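PDB 6GNF: glycogen synthase from Cyanobacterium sp. CLg1, which belongs to the bacterial glycogen and starch synthase family and is built from two Rossmann-like domains, with adenosine-5'-diphosphate and a glycan bound in this model. Local coordinates for residues A[21-27]-A[55-61]; A[136-140]-A[172-177]; A[140-145]-A[180-185]; A[165-171]-A[195-201]. One frame throughout, in Å; residues are numbered along the deposited sequence.

Contact 1: residues A[21-27]-A[55-61]; sequences MLNICFV and GHKVCTV. With SO4 (sulfate ion), chain H.
Strands 23-27 and 57-61 run parallel at 19°, and Leu22 O, Ile24, Phe26 and their partners Lys57, Cys59 and Val61 exchange backbone hydrogen bonds from end to end. Just before the first strand bridge, the imidazole of His56 takes up the pairing: Leu22 N gives a nearly straight bond to His56 ND1 at 3.2 Å, from 21° out of the ring plane. Leu22 CD1 lies over one face of the same ring, 4.0 Å from its centroid, a CH-pi contact, while helix 526-540 packs on both residues. On the face carrying Asn23, Cys25 and Val27, the amide of Asn23 lies alongside the Lys57 chain, with OD1 3.5 Å from Lys57 CD. A bend at chi3 (-69°) carries Lys57 NZ back beside the amide, where a water lies within bonding distance of both Lys57 NZ and Asn23 OD1. Asn23 ND2 donates to O3 of a sulfate, probably from the crystallisation liquor, at 2.9 Å and also bonds to Asn164 O. Further along, Cys25 SG and Cys59 SG meet at 3.7 Å without a disulfide. Phe26 and Val58 meet on the reverse face, beneath helix 39-54. Polar side-chain contacts between the segments thus gather at the strand starts, giving way to sulfur and hydrocarbon further in.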
# COMPACT_ATOMS: atom_id res chain seq x y z
N MET A 21 28.39 3.90 4.16
CA MET A 21 27.47 3.01 3.47
C MET A 21 26.66 2.15 4.44
O MET A 21 27.22 1.41 5.24
CB MET A 21 28.27 2.13 2.51
CG MET A 21 27.44 1.29 1.55
SD MET A 21 28.46 0.40 0.35
CE MET A 21 29.11 1.75 -0.63
N LEU A 22 25.34 2.30 4.39
CA LEU A 22 24.41 1.46 5.14
C LEU A 22 24.08 0.19 4.37
O LEU A 22 24.08 0.18 3.14
CB LEU A 22 23.11 2.21 5.41
CG LEU A 22 23.22 3.49 6.22
CD1 LEU A 22 21.95 4.31 6.07
CD2 LEU A 22 23.49 3.17 7.69
N ASN A 23 23.78 -0.87 5.12
CA ASN A 23 23.30 -2.12 4.57
C ASN A 23 21.84 -2.27 4.94
O ASN A 23 21.51 -2.40 6.12
CB ASN A 23 24.11 -3.28 5.16
CG ASN A 23 25.58 -3.21 4.79
OD1 ASN A 23 25.93 -3.04 3.63
ND2 ASN A 23 26.45 -3.36 5.78
N ILE A 24 20.96 -2.22 3.95
CA ILE A 24 19.53 -2.22 4.19
C ILE A 24 18.87 -3.36 3.45
O ILE A 24 18.96 -3.45 2.23
CB ILE A 24 18.89 -0.89 3.75
CG1 ILE A 24 19.68 0.30 4.31
CG2 ILE A 24 17.44 -0.81 4.21
CD1 ILE A 24 19.34 1.61 3.67
N CYS A 25 18.14 -4.20 4.18
CA CYS A 25 17.46 -5.35 3.61
C CYS A 25 15.95 -5.20 3.82
O CYS A 25 15.47 -5.29 4.96
CB CYS A 25 17.97 -6.62 4.28
SG CYS A 25 17.19 -8.13 3.69
N PHE A 26 15.22 -4.91 2.74
CA PHE A 26 13.75 -4.74 2.80
C PHE A 26 13.10 -6.09 2.64
O PHE A 26 13.44 -6.85 1.73
CB PHE A 26 13.25 -3.85 1.66
CG PHE A 26 13.41 -2.38 1.91
CD1 PHE A 26 14.65 -1.79 1.83
CD2 PHE A 26 12.31 -1.59 2.21
CE1 PHE A 26 14.80 -0.43 2.06
CE2 PHE A 26 12.46 -0.24 2.44
CZ PHE A 26 13.70 0.35 2.36
N VAL A 27 12.14 -6.39 3.52
CA VAL A 27 11.44 -7.65 3.44
C VAL A 27 9.96 -7.35 3.27
O VAL A 27 9.39 -6.56 4.00
CB VAL A 27 11.69 -8.50 4.71
CG1 VAL A 27 11.17 -9.91 4.53
CG2 VAL A 27 13.18 -8.54 5.03
N GLY A 55 23.80 5.82 -2.59
CA GLY A 55 25.05 5.10 -2.39
C GLY A 55 25.02 3.98 -1.37
O GLY A 55 26.05 3.38 -1.09
N HIS A 56 23.86 3.66 -0.82
CA HIS A 56 23.77 2.59 0.17
C HIS A 56 23.60 1.24 -0.50
O HIS A 56 23.20 1.16 -1.67
CB HIS A 56 22.65 2.88 1.17
CG HIS A 56 22.75 4.22 1.80
ND1 HIS A 56 23.78 4.56 2.66
CD2 HIS A 56 21.99 5.33 1.68
CE1 HIS A 56 23.64 5.82 3.04
NE2 HIS A 56 22.56 6.31 2.46
N LYS A 57 23.91 0.18 0.24
CA LYS A 57 23.78 -1.18 -0.25
C LYS A 57 22.41 -1.70 0.15
O LYS A 57 22.14 -1.89 1.34
CB LYS A 57 24.88 -2.07 0.32
CG LYS A 57 24.91 -3.45 -0.31
CD LYS A 57 25.92 -4.35 0.37
CE LYS A 57 27.35 -3.90 0.10
NZ LYS A 57 28.32 -4.94 0.56
N VAL A 58 21.59 -2.01 -0.84
CA VAL A 58 20.17 -2.26 -0.63
C VAL A 58 19.72 -3.51 -1.36
O VAL A 58 20.10 -3.73 -2.50
CB VAL A 58 19.33 -1.07 -1.15
CG1 VAL A 58 17.88 -1.20 -0.72
CG2 VAL A 58 19.91 0.24 -0.65
N CYS A 59 18.91 -4.33 -0.70
CA CYS A 59 18.27 -5.47 -1.36
C CYS A 59 16.85 -5.60 -0.86
O CYS A 59 16.49 -5.05 0.17
CB CYS A 59 19.05 -6.76 -1.11
SG CYS A 59 18.96 -7.38 0.58
N THR A 60 16.03 -6.30 -1.63
CA THR A 60 14.69 -6.66 -1.21
C THR A 60 14.61 -8.18 -1.18
O THR A 60 15.30 -8.88 -1.94
CB THR A 60 13.59 -6.13 -2.15
OG1 THR A 60 13.68 -6.83 -3.40
CG2 THR A 60 13.73 -4.62 -2.35
N VAL A 61 13.79 -8.68 -0.26
CA VAL A 61 13.50 -10.10 -0.17
C VAL A 61 12.01 -10.28 -0.16
O VAL A 61 11.31 -9.65 0.64
CB VAL A 61 14.06 -10.72 1.13
CG1 VAL A 61 13.79 -12.22 1.15
CG2 VAL A 61 15.54 -10.44 1.27
S SO4 H . 30.13 -3.67 6.91
O1 SO4 H . 29.62 -4.86 7.63
O2 SO4 H . 29.98 -2.48 7.78
O3 SO4 H . 29.38 -3.46 5.65
O4 SO4 H . 31.56 -3.91 6.59
O HOH W 1 28.05 -4.80 3.30

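Contact 2: residues A[136-140]-A[172-177]; sequences FAMLS and WHTSLL. With GLC (alpha-D-glucopyranose), chain D.
Phe136 presents one ring face to the edge of His173, whose CD2 stands 3.8 Å above the phenyl plane and toward its rim. The two side chains run alongside one another in the same direction, yet their rings are turned 73° apart, an edge-to-face pair with centroids at 5.1 Å. Against Trp172 the roles are reversed. There Phe136 offers its own edge, offset, to the face of the indole six-membered ring, at 86° between the planes, and Phe136 CD2 comes to 3.8 Å from Trp172 CH2. With chi1 at 71°, the indole is folded between the backbone N and the carbonyl carbon of Trp172, which leaves its NE1 beside the bound glucose. Trp172 NE1 donates to O3 of this sugar at 3.3 Å, and more weakly to its O2. The phenyl group is therefore a second-shell residue, packed behind two side chains of the glycan pocket.

Away from the rings a water provides the polar link, beside apolar contacts such as Ala137 with Leu176. It joins Ser140 OG, His173 O and Leu176 N, donating to the carbonyl over 2.7 Å from water to His173 O and accepting from the amide. Ser175 OG and Ser175 N both bond back to Trp172 O, tying the short 3-10 segment to the residues that follow.

Segment 136-140 belongs to helix 132-144, while 172-177 is the connection from strand 166-170 into helix 177-186. Trp257 of helix 257-264 packs on both sides of the contact, touching Phe136 as well as Leu176, and Leu177 rests on Phe167 and Cys169 of strand 166-170.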
# COMPACT_ATOMS: atom_id res chain seq x y z
N PHE A 136 4.00 -17.04 5.66
CA PHE A 136 4.66 -15.78 5.98
C PHE A 136 5.64 -15.88 7.14
O PHE A 136 6.64 -15.17 7.16
CB PHE A 136 3.63 -14.67 6.17
CG PHE A 136 2.81 -14.40 4.94
CD1 PHE A 136 3.42 -14.32 3.69
CD2 PHE A 136 1.44 -14.23 5.01
CE1 PHE A 136 2.67 -14.08 2.55
CE2 PHE A 136 0.68 -13.98 3.87
CZ PHE A 136 1.30 -13.91 2.64
N ALA A 137 5.39 -16.78 8.09
CA ALA A 137 6.43 -17.13 9.05
C ALA A 137 7.67 -17.67 8.31
O ALA A 137 8.80 -17.35 8.67
CB ALA A 137 5.93 -18.16 10.05
N MET A 138 7.45 -18.49 7.29
CA MET A 138 8.56 -19.03 6.51
C MET A 138 9.32 -17.94 5.75
O MET A 138 10.54 -18.02 5.59
CB MET A 138 8.07 -20.11 5.55
CG MET A 138 9.20 -20.81 4.79
SD MET A 138 8.65 -22.24 3.85
CE MET A 138 7.84 -21.40 2.50
N LEU A 139 8.59 -16.94 5.25
CA LEU A 139 9.23 -15.81 4.59
C LEU A 139 10.19 -15.07 5.52
O LEU A 139 11.30 -14.73 5.12
CB LEU A 139 8.18 -14.83 4.05
CG LEU A 139 8.70 -13.51 3.48
CD1 LEU A 139 9.69 -13.75 2.34
CD2 LEU A 139 7.54 -12.65 2.99
N SER A 140 9.76 -14.83 6.76
CA SER A 140 10.58 -14.10 7.73
C SER A 140 11.86 -14.87 8.07
O SER A 140 12.92 -14.28 8.18
CB SER A 140 9.79 -13.80 8.99
OG SER A 140 8.69 -12.97 8.65
N TRP A 172 2.33 -6.45 8.38
CA TRP A 172 2.17 -7.56 9.30
C TRP A 172 2.80 -8.86 8.82
O TRP A 172 3.21 -9.68 9.64
CB TRP A 172 0.69 -7.78 9.63
CG TRP A 172 -0.12 -8.34 8.52
CD1 TRP A 172 -0.84 -7.63 7.60
CD2 TRP A 172 -0.30 -9.72 8.19
NE1 TRP A 172 -1.46 -8.49 6.72
CE2 TRP A 172 -1.14 -9.78 7.06
CE3 TRP A 172 0.17 -10.91 8.74
CZ2 TRP A 172 -1.53 -10.98 6.48
CZ3 TRP A 172 -0.21 -12.11 8.16
CH2 TRP A 172 -1.06 -12.13 7.04
N HIS A 173 2.90 -9.05 7.50
CA HIS A 173 3.38 -10.32 6.93
C HIS A 173 4.78 -10.68 7.39
O HIS A 173 5.13 -11.86 7.48
CB HIS A 173 3.40 -10.27 5.40
CG HIS A 173 2.17 -9.67 4.79
ND1 HIS A 173 2.10 -8.35 4.42
CD2 HIS A 173 0.98 -10.22 4.47
CE1 HIS A 173 0.91 -8.10 3.92
NE2 HIS A 173 0.20 -9.22 3.94
N THR A 174 5.60 -9.65 7.62
CA THR A 174 6.99 -9.82 7.99
C THR A 174 7.26 -9.41 9.44
O THR A 174 8.42 -9.25 9.84
CB THR A 174 7.88 -8.97 7.08
OG1 THR A 174 7.57 -7.58 7.28
CG2 THR A 174 7.68 -9.36 5.62
N SER A 175 6.20 -9.24 10.23
CA SER A 175 6.35 -8.65 11.56
C SER A 175 6.91 -9.61 12.61
O SER A 175 7.19 -9.18 13.71
CB SER A 175 5.03 -8.03 12.04
OG SER A 175 4.02 -9.01 12.15
N LEU A 176 7.05 -10.90 12.29
CA LEU A 176 7.71 -11.86 13.18
C LEU A 176 9.24 -11.89 13.00
O LEU A 176 9.95 -12.47 13.81
CB LEU A 176 7.18 -13.27 12.99
CG LEU A 176 5.70 -13.52 13.25
CD1 LEU A 176 5.38 -14.96 12.87
CD2 LEU A 176 5.31 -13.27 14.69
N LEU A 177 9.75 -11.27 11.95
CA LEU A 177 11.20 -11.29 11.70
C LEU A 177 12.06 -10.83 12.89
O LEU A 177 13.11 -11.42 13.16
CB LEU A 177 11.53 -10.47 10.44
CG LEU A 177 13.01 -10.44 10.03
CD1 LEU A 177 13.14 -10.39 8.51
CD2 LEU A 177 13.74 -9.27 10.67
C1 GLC D . -4.94 -8.78 2.33
C2 GLC D . -3.57 -8.68 3.04
C3 GLC D . -3.18 -7.21 3.18
C4 GLC D . -3.19 -6.53 1.81
C5 GLC D . -4.59 -6.66 1.21
C6 GLC D . -4.77 -5.95 -0.14
O2 GLC D . -3.61 -9.27 4.34
O3 GLC D . -1.90 -7.07 3.79
O4 GLC D . -2.80 -5.16 2.00
O5 GLC D . -4.92 -8.05 1.09
O6 GLC D . -3.91 -6.49 -1.15
O HOH W 2 6.26 -12.59 9.82

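Contact 3: residues A[140-145]-A[180-185]; sequences SQAALA and YLKEYY
With CG beside its backbone N (chi1 -66°) and the chain extended beyond, Gln141 runs past the face of Tyr180, whose own first torsion, of the same kind, swings the phenol toward helix 132-144. Gln141 CG then sits squarely over the phenol, 3.9 Å from the ring centroid and 3° off the ring normal, a well-centred CH-pi contact. The amide beyond it is steeply inclined to the ring, with Gln141 NE2 3.6 Å from Tyr180 OH. Their polar ends are held by other partners: Gln141 OE1 accepts from Asn81 N, and Tyr180 OH bonds to Leu217 O. Tyr184 closes on the glutamine from another direction, its CE2 approaching Gln141 CG.

Leu144 is the apolar centre. Its branches divide the work: Leu144 CD1 presses on Tyr180 CB at 3.5 Å, while Leu144 CD2 meets Leu181 CD1 at 3.9 Å, the two leucine side chains roughly perpendicular. Leu144 CB packs on the ring of Tyr185, 3.7 Å from Tyr185 CE1. Beyond that ring a water in its plane ties Tyr185 OH to Gln141 O, donating to the carbonyl over 2.8 Å from water to Gln141 O. The phenol is thereby joined to the helix backbone through solvent.

The axes of segments 140-144 and 180-185 come within 10.6 Å and cross at -66°, a separation bridged by Gln141 and Leu144 from one side and by three tyrosines with Leu181 from the other. Helix 177-186 is the crossover helix of a beta-alpha-beta unit, and its packing against a second helix on the same side of the sheet is characteristic of the layered alpha/beta architecture of a Rossmann-like domain.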
# COMPACT_ATOMS: atom_id res chain seq x y z
N SER A 140 9.76 -14.83 6.76
CA SER A 140 10.58 -14.10 7.73
C SER A 140 11.86 -14.87 8.07
O SER A 140 12.92 -14.28 8.18
CB SER A 140 9.79 -13.80 8.99
OG SER A 140 8.69 -12.97 8.65
N GLN A 141 11.73 -16.18 8.24
CA GLN A 141 12.89 -17.04 8.49
C GLN A 141 13.84 -17.06 7.30
O GLN A 141 15.05 -17.04 7.47
CB GLN A 141 12.46 -18.48 8.75
CG GLN A 141 11.67 -18.67 10.03
CD GLN A 141 11.07 -20.06 10.13
OE1 GLN A 141 11.71 -21.06 9.79
NE2 GLN A 141 9.83 -20.13 10.58
N ALA A 142 13.29 -17.17 6.10
CA ALA A 142 14.12 -17.26 4.90
C ALA A 142 14.88 -15.97 4.65
O ALA A 142 16.01 -16.03 4.14
CB ALA A 142 13.26 -17.61 3.69
N ALA A 143 14.26 -14.84 4.97
CA ALA A 143 14.85 -13.53 4.70
C ALA A 143 16.07 -13.26 5.57
O ALA A 143 17.02 -12.62 5.15
CB ALA A 143 13.82 -12.43 4.91
N LEU A 144 16.05 -13.78 6.79
CA LEU A 144 17.14 -13.54 7.73
C LEU A 144 18.46 -14.12 7.23
O LEU A 144 19.52 -13.54 7.51
CB LEU A 144 16.80 -14.10 9.11
CG LEU A 144 15.83 -13.26 9.96
CD1 LEU A 144 15.19 -14.10 11.04
CD2 LEU A 144 16.54 -12.07 10.57
N ALA A 145 18.40 -15.21 6.48
CA ALA A 145 19.61 -15.86 5.97
C ALA A 145 20.22 -15.12 4.78
O ALA A 145 21.38 -15.33 4.44
CB ALA A 145 19.31 -17.31 5.60
N TYR A 180 12.31 -13.82 15.30
CA TYR A 180 13.22 -14.84 14.80
C TYR A 180 14.67 -14.37 14.84
O TYR A 180 15.56 -15.16 15.16
CB TYR A 180 12.85 -15.25 13.37
CG TYR A 180 11.56 -16.02 13.27
CD1 TYR A 180 11.37 -17.20 13.97
CD2 TYR A 180 10.52 -15.57 12.47
CE1 TYR A 180 10.18 -17.91 13.88
CE2 TYR A 180 9.33 -16.27 12.37
CZ TYR A 180 9.16 -17.44 13.08
OH TYR A 180 7.98 -18.14 12.98
N LEU A 181 14.90 -13.09 14.54
CA LEU A 181 16.24 -12.51 14.64
C LEU A 181 16.83 -12.73 16.03
O LEU A 181 17.98 -13.13 16.17
CB LEU A 181 16.20 -11.00 14.35
CG LEU A 181 17.51 -10.24 14.52
CD1 LEU A 181 18.58 -10.80 13.60
CD2 LEU A 181 17.32 -8.76 14.27
N LYS A 182 16.04 -12.42 17.05
CA LYS A 182 16.47 -12.62 18.43
C LYS A 182 16.66 -14.08 18.79
O LYS A 182 17.66 -14.45 19.39
CB LYS A 182 15.47 -12.01 19.40
CG LYS A 182 15.51 -10.51 19.37
CD LYS A 182 14.47 -9.90 20.27
CE LYS A 182 14.58 -8.40 20.19
NZ LYS A 182 13.55 -7.77 21.03
N GLU A 183 15.67 -14.89 18.45
CA GLU A 183 15.64 -16.26 18.93
C GLU A 183 16.62 -17.17 18.20
O GLU A 183 17.35 -17.90 18.85
CB GLU A 183 14.22 -16.83 18.85
CG GLU A 183 14.05 -18.19 19.51
CD GLU A 183 14.45 -18.22 20.98
OE1 GLU A 183 14.42 -17.15 21.66
OE2 GLU A 183 14.77 -19.31 21.48
N TYR A 184 16.64 -17.11 16.88
CA TYR A 184 17.44 -18.03 16.08
C TYR A 184 18.86 -17.53 15.82
O TYR A 184 19.72 -18.34 15.54
CB TYR A 184 16.78 -18.26 14.72
CG TYR A 184 15.46 -19.00 14.71
CD1 TYR A 184 14.79 -19.36 15.89
CD2 TYR A 184 14.85 -19.33 13.50
CE1 TYR A 184 13.57 -20.03 15.85
CE2 TYR A 184 13.64 -20.00 13.45
CZ TYR A 184 13.00 -20.35 14.62
OH TYR A 184 11.80 -21.01 14.55
N TYR A 185 19.10 -16.23 15.89
CA TYR A 185 20.41 -15.68 15.49
C TYR A 185 21.16 -15.02 16.64
O TYR A 185 22.21 -15.51 17.06
CB TYR A 185 20.26 -14.70 14.31
CG TYR A 185 19.90 -15.42 13.03
CD1 TYR A 185 18.58 -15.73 12.73
CD2 TYR A 185 20.89 -15.84 12.15
CE1 TYR A 185 18.23 -16.39 11.57
CE2 TYR A 185 20.56 -16.51 10.98
CZ TYR A 185 19.23 -16.78 10.69
OH TYR A 185 18.90 -17.44 9.54
O HOH W 3 16.41 -18.26 9.54

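Contact 4: residues A[165-171]-A[195-201]; sequences TIFVCND and KTVMLLH. With AC1 (4,6-dideoxy-4-{[(1S,4R,5S,6S)-4,5,6-trihydroxy-3-(hydroxymethyl)cyclohex-2-en-1-yl]amino}-alpha-D-glucopyranose), chain B.
Asn170 and His201 meet with amide and imidazole planes 38° apart, yet the bond between them is well aligned: His201 NE2 donates almost straight to a lone pair of Asn170 OD1 at 2.8 Å, close to the planes of both groups. With this edge of the ring engaged, the other nitrogen faces the bound AC1, and His201 ND1 shares a hydrogen bond with its O6B at 3.0 Å, direction undecided. Asn170 is itself fixed by ND2, which bonds to Val27 O. Asp171 divides its carboxylate: OD1 receives His201 N from above the carboxylate plane and also accepts from Asn202 N, whereas Asp171 OD2 takes the hydroxyls O2 and O3 of AC1, at 2.5 and 2.7 Å. Behind these groups the parallel strands alternate their side chains. Val168 CG1 rests on Leu199 CB at 3.9 Å on the face of Ile166 and Asn170. On the other face Met198 bends at chi2 (64°) and sets its methyl against backbone carbonyls, Met198 CE lying 3.2 Å from Asp171 O. Strand pairing continues to Asp171 N, which donates to Leu199 O. Side-chain contacts thus change from mainly apolar to directed hydrogen bonds at the C-terminal ends, consistent with holding Asp171 and His201 in place toward AC1.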
# COMPACT_ATOMS: atom_id res chain seq x y z
N THR A 165 23.47 -5.24 9.36
CA THR A 165 22.36 -5.05 8.47
C THR A 165 21.15 -4.49 9.21
O THR A 165 20.91 -4.85 10.35
CB THR A 165 22.00 -6.40 7.82
OG1 THR A 165 23.09 -6.80 6.98
CG2 THR A 165 20.71 -6.30 7.01
N ILE A 166 20.43 -3.60 8.54
CA ILE A 166 19.14 -3.11 9.01
C ILE A 166 18.06 -3.83 8.21
O ILE A 166 17.96 -3.65 7.00
CB ILE A 166 19.01 -1.59 8.80
CG1 ILE A 166 20.06 -0.85 9.63
CG2 ILE A 166 17.62 -1.10 9.18
CD1 ILE A 166 20.19 0.62 9.28
N PHE A 167 17.23 -4.61 8.90
CA PHE A 167 16.09 -5.26 8.27
C PHE A 167 14.88 -4.33 8.34
O PHE A 167 14.44 -3.96 9.42
CB PHE A 167 15.75 -6.57 8.99
CG PHE A 167 16.77 -7.66 8.79
CD1 PHE A 167 16.73 -8.47 7.66
CD2 PHE A 167 17.76 -7.88 9.73
CE1 PHE A 167 17.66 -9.47 7.47
CE2 PHE A 167 18.69 -8.88 9.55
CZ PHE A 167 18.64 -9.68 8.42
N VAL A 168 14.32 -3.98 7.18
CA VAL A 168 13.08 -3.22 7.12
C VAL A 168 11.92 -4.17 6.84
O VAL A 168 11.80 -4.74 5.74
CB VAL A 168 13.13 -2.11 6.06
CG1 VAL A 168 11.84 -1.29 6.07
CG2 VAL A 168 14.31 -1.18 6.32
N CYS A 169 11.11 -4.41 7.87
CA CYS A 169 9.97 -5.31 7.80
C CYS A 169 8.72 -4.54 7.42
O CYS A 169 8.26 -3.68 8.18
CB CYS A 169 9.77 -5.97 9.16
SG CYS A 169 11.31 -6.68 9.79
N ASN A 170 8.17 -4.85 6.25
CA ASN A 170 7.01 -4.15 5.74
C ASN A 170 5.74 -4.88 6.12
O ASN A 170 5.54 -6.03 5.76
CB ASN A 170 7.13 -4.00 4.23
CG ASN A 170 8.24 -3.05 3.84
OD1 ASN A 170 8.04 -1.84 3.79
ND2 ASN A 170 9.42 -3.59 3.59
N ASP A 171 4.90 -4.21 6.91
CA ASP A 171 3.56 -4.69 7.26
C ASP A 171 3.54 -5.99 8.06
O ASP A 171 4.59 -6.54 8.44
CB ASP A 171 2.67 -4.78 6.01
CG ASP A 171 1.72 -3.58 5.86
OD1 ASP A 171 1.49 -2.79 6.80
OD2 ASP A 171 1.21 -3.44 4.74
N LYS A 195 19.88 -4.43 13.12
CA LYS A 195 18.72 -3.67 13.61
C LYS A 195 17.48 -4.02 12.80
O LYS A 195 17.58 -4.43 11.64
CB LYS A 195 18.99 -2.17 13.50
CG LYS A 195 20.23 -1.70 14.24
CD LYS A 195 20.08 -1.84 15.75
CE LYS A 195 21.41 -1.61 16.45
NZ LYS A 195 21.23 -1.53 17.92
N THR A 196 16.31 -3.88 13.43
CA THR A 196 15.06 -4.08 12.71
C THR A 196 14.21 -2.83 12.78
O THR A 196 14.12 -2.17 13.82
CB THR A 196 14.24 -5.24 13.28
OG1 THR A 196 13.95 -4.99 14.65
CG2 THR A 196 15.01 -6.53 13.18
N VAL A 197 13.57 -2.53 11.66
CA VAL A 197 12.64 -1.43 11.57
C VAL A 197 11.32 -1.99 11.08
O VAL A 197 11.26 -2.63 10.04
CB VAL A 197 13.16 -0.34 10.60
CG1 VAL A 197 12.08 0.70 10.32
CG2 VAL A 197 14.40 0.32 11.17
N MET A 198 10.26 -1.70 11.84
CA MET A 198 8.92 -2.10 11.47
C MET A 198 8.34 -0.94 10.65
O MET A 198 8.18 0.16 11.17
CB MET A 198 8.11 -2.34 12.75
CG MET A 198 6.88 -3.20 12.61
SD MET A 198 7.31 -4.89 12.12
CE MET A 198 6.26 -4.97 10.66
N LEU A 199 8.15 -1.16 9.36
CA LEU A 199 7.54 -0.14 8.50
C LEU A 199 6.10 -0.49 8.26
O LEU A 199 5.79 -1.45 7.55
CB LEU A 199 8.29 0.00 7.18
CG LEU A 199 7.77 1.08 6.22
CD1 LEU A 199 7.62 2.43 6.91
CD2 LEU A 199 8.69 1.22 5.01
N LEU A 200 5.21 0.30 8.85
CA LEU A 200 3.79 0.04 8.80
C LEU A 200 3.16 0.79 7.63
O LEU A 200 3.33 2.01 7.51
CB LEU A 200 3.14 0.49 10.11
CG LEU A 200 1.61 0.49 10.14
CD1 LEU A 200 1.07 -0.94 10.10
CD2 LEU A 200 1.10 1.23 11.37
N HIS A 201 2.48 0.06 6.75
CA HIS A 201 1.76 0.67 5.63
C HIS A 201 0.26 0.74 5.86
O HIS A 201 -0.39 1.58 5.26
CB HIS A 201 2.03 -0.08 4.33
CG HIS A 201 3.47 -0.13 3.96
ND1 HIS A 201 4.01 0.70 3.00
CD2 HIS A 201 4.50 -0.89 4.41
CE1 HIS A 201 5.30 0.44 2.88
NE2 HIS A 201 5.62 -0.52 3.72
C1 AC1 B . -1.67 -4.76 1.22
O2 AC1 B . -0.42 -4.71 3.31
C2 AC1 B . -0.70 -3.97 2.10
C4A AC1 B . -0.39 3.35 1.49
C3 AC1 B . -1.24 -2.58 2.43
O3 AC1 B . -0.19 -1.87 3.09
C4 AC1 B . -1.70 -1.83 1.16
N4A AC1 B . -2.23 -0.46 1.39
C5 AC1 B . -2.74 -2.73 0.46
O5 AC1 B . -2.13 -3.97 0.11
C6 AC1 B . -3.31 -2.12 -0.81
C1B AC1 B . -1.50 0.63 2.05
C2B AC1 B . -2.32 1.94 2.25
O2B AC1 B . -3.70 1.81 1.90
C3B AC1 B . -1.88 3.14 1.45
O3B AC1 B . -2.48 4.31 1.99
O4 AC1 B . -0.10 4.37 0.54
C5B AC1 B . 0.34 2.07 1.15
C7B AC1 B . -0.18 0.87 1.35
C6B AC1 B . 1.72 2.17 0.60
O6B AC1 B . 2.50 2.87 1.57

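In the fold
All four contacts lie in the starch synthase catalytic domain, which is Rossmann-like. Contacts 1 and 4 belong to one sheet: strands 23-27 and 166-170 are neighbours, so the order 57-63, 23-27, 166-170, 195-200 runs unbroken through both, their centres 11 Å apart. Contact 1 closes before the others open, whereas contacts 2, 3 and 4 interleave along the chain. Contacts 2 and 3, with centres 9 Å apart, share Ser140 and helix 132-144. Helix 177-186, used by contact 3, connects the two strands of contact 4. Contacts 2 and 4 bring Trp172, His173, Asp171 and His201 to the glycan pocket, while contacts 1 and 3 lie further back.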